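Local coordinates for MOBA relate protein (Mycobacterium sp., PDB 2WAW) that is of unknown function but, as a MobA-like protein of the GT-A nucleotidyltransferase type, probably transfers a nucleotidyl group from a nucleoside triphosphate, at residues L25-D30 against D186-L191. Numbering follows the deposited sequence.
Sequences LLPLGD and DDYERL
Tyr188 reaches from the C-terminal helix 185-197 to the short strand 27-28, tying the end of this chain, which has a MobA-like NTP transferase domain of the GT-A clan, to the small two-stranded antiparallel sheet (27-28 with 31-32) that follows the first strand of the main sheet, 6-12. The polar part is a single hydrogen bond, donated by Tyr188 OH to Pro27 O at 2.6 Å. The hydroxyl lies in the carbonyl plane on a lone pair, with a C=O...O angle of 138°, while Pro27 O in turn sits at the edge of the ring in its plane, so the hydroxyl hydrogen is directed along the ring plane toward the carbonyl. Pro27 CD also approaches the same hydroxyl, 3.5 Å from Tyr188 OH.

The second interaction is CH-pi. Leu26 CD1 stands 4.0 Å from the centroid of the Tyr188 ring and 22° off its normal, hence over a face, and Leu26 CB covers the CE1 rim of that face at 3.7 Å. Tyr188 CG is anti to its backbone N (chi1 168°), which sends the ring off the helix toward the strand. Trp185, one turn earlier, meets Tyr188 edge-to-face and also touches Leu26.

The remaining contacts are aliphatic and looser. Leu28 bridges Tyr188 and Leu191, and its side chain also touches Leu192 and Val195 of the same helix and Leu33 and Ala36 of helix 33-42. With Leu191 it crosses at about a right angle, one methyl meeting a branch point: Leu28 CD1 lies 4.2 Å from Leu191 CG.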
# COMPACT_ATOMS: atom_id res chain seq x y z
N LEU A 25 13.34 -6.28 0.49
CA LEU A 25 14.09 -7.34 1.13
C LEU A 25 14.93 -6.93 2.33
O LEU A 25 15.53 -7.75 2.93
CB LEU A 25 14.95 -8.09 0.09
CG LEU A 25 14.18 -8.68 -1.08
CD1 LEU A 25 15.05 -9.14 -2.12
CD2 LEU A 25 13.26 -9.79 -0.65
N LEU A 26 14.93 -5.67 2.67
CA LEU A 26 15.67 -5.21 3.86
C LEU A 26 15.21 -5.92 5.14
O LEU A 26 14.00 -6.04 5.41
CB LEU A 26 15.48 -3.71 4.02
CG LEU A 26 16.07 -2.86 2.90
CD1 LEU A 26 15.49 -1.43 3.00
CD2 LEU A 26 17.61 -2.84 2.93
N PRO A 27 16.16 -6.40 5.95
CA PRO A 27 15.81 -7.07 7.19
C PRO A 27 15.03 -6.14 8.11
O PRO A 27 15.40 -4.97 8.27
CB PRO A 27 17.18 -7.38 7.81
CG PRO A 27 18.09 -7.49 6.64
CD PRO A 27 17.61 -6.41 5.71
N LEU A 28 13.96 -6.66 8.71
CA LEU A 28 13.20 -5.92 9.69
C LEU A 28 12.82 -6.96 10.75
O LEU A 28 11.79 -7.63 10.65
CB LEU A 28 11.98 -5.24 9.05
CG LEU A 28 11.39 -4.03 9.78
CD1 LEU A 28 12.32 -2.82 9.71
CD2 LEU A 28 10.04 -3.70 9.18
N GLY A 29 13.72 -7.12 11.72
CA GLY A 29 13.56 -8.12 12.76
C GLY A 29 13.66 -9.52 12.19
O GLY A 29 14.62 -9.84 11.48
N ASP A 30 12.66 -10.34 12.48
CA ASP A 30 12.64 -11.74 12.04
C ASP A 30 12.12 -11.89 10.62
O ASP A 30 12.00 -13.01 10.10
CB ASP A 30 11.78 -12.60 13.00
CG ASP A 30 10.33 -12.12 13.09
OD1 ASP A 30 10.03 -10.98 12.69
OD2 ASP A 30 9.48 -12.91 13.58
N ASP A 186 18.65 6.29 5.24
CA ASP A 186 18.31 6.91 6.52
C ASP A 186 16.88 6.56 6.96
O ASP A 186 16.66 6.26 8.12
CB ASP A 186 18.48 8.43 6.48
CG ASP A 186 18.39 9.04 7.86
OD1 ASP A 186 19.34 8.88 8.66
OD2 ASP A 186 17.36 9.69 8.16
N ASP A 187 15.93 6.58 6.03
CA ASP A 187 14.55 6.21 6.34
C ASP A 187 14.49 4.78 6.91
O ASP A 187 13.76 4.48 7.86
CB ASP A 187 13.69 6.23 5.08
CG ASP A 187 13.30 7.63 4.63
OD1 ASP A 187 13.40 8.59 5.40
OD2 ASP A 187 12.83 7.75 3.49
N TYR A 188 15.25 3.88 6.29
CA TYR A 188 15.29 2.47 6.69
C TYR A 188 15.81 2.34 8.12
O TYR A 188 15.20 1.65 8.92
CB TYR A 188 16.18 1.67 5.74
CG TYR A 188 16.50 0.29 6.26
CD1 TYR A 188 15.47 -0.60 6.66
CD2 TYR A 188 17.81 -0.14 6.36
CE1 TYR A 188 15.78 -1.86 7.16
CE2 TYR A 188 18.12 -1.39 6.83
CZ TYR A 188 17.11 -2.25 7.22
OH TYR A 188 17.42 -3.51 7.68
N GLU A 189 16.92 3.01 8.43
CA GLU A 189 17.48 2.91 9.77
C GLU A 189 16.53 3.47 10.81
O GLU A 189 16.45 2.93 11.91
CB GLU A 189 18.85 3.57 9.86
CG GLU A 189 19.88 2.91 8.96
CD GLU A 189 21.25 2.85 9.60
OE1 GLU A 189 21.48 3.55 10.61
OE2 GLU A 189 22.08 2.06 9.11
N ARG A 190 15.78 4.53 10.45
CA ARG A 190 14.79 5.12 11.36
C ARG A 190 13.65 4.14 11.63
O ARG A 190 13.18 4.00 12.77
CB ARG A 190 14.20 6.41 10.79
CG ARG A 190 15.14 7.61 10.72
CD ARG A 190 14.35 8.85 10.26
NE ARG A 190 15.04 9.57 9.19
CZ ARG A 190 14.55 9.74 7.96
NH1 ARG A 190 13.36 9.27 7.63
NH2 ARG A 190 15.26 10.40 7.04
N LEU A 191 13.20 3.46 10.58
CA LEU A 191 12.15 2.48 10.74
C LEU A 191 12.64 1.29 11.54
O LEU A 191 11.97 0.81 12.37
CB LEU A 191 11.57 2.04 9.39
CG LEU A 191 10.53 0.94 9.40
CD1 LEU A 191 9.31 1.44 10.09
CD2 LEU A 191 10.25 0.51 7.97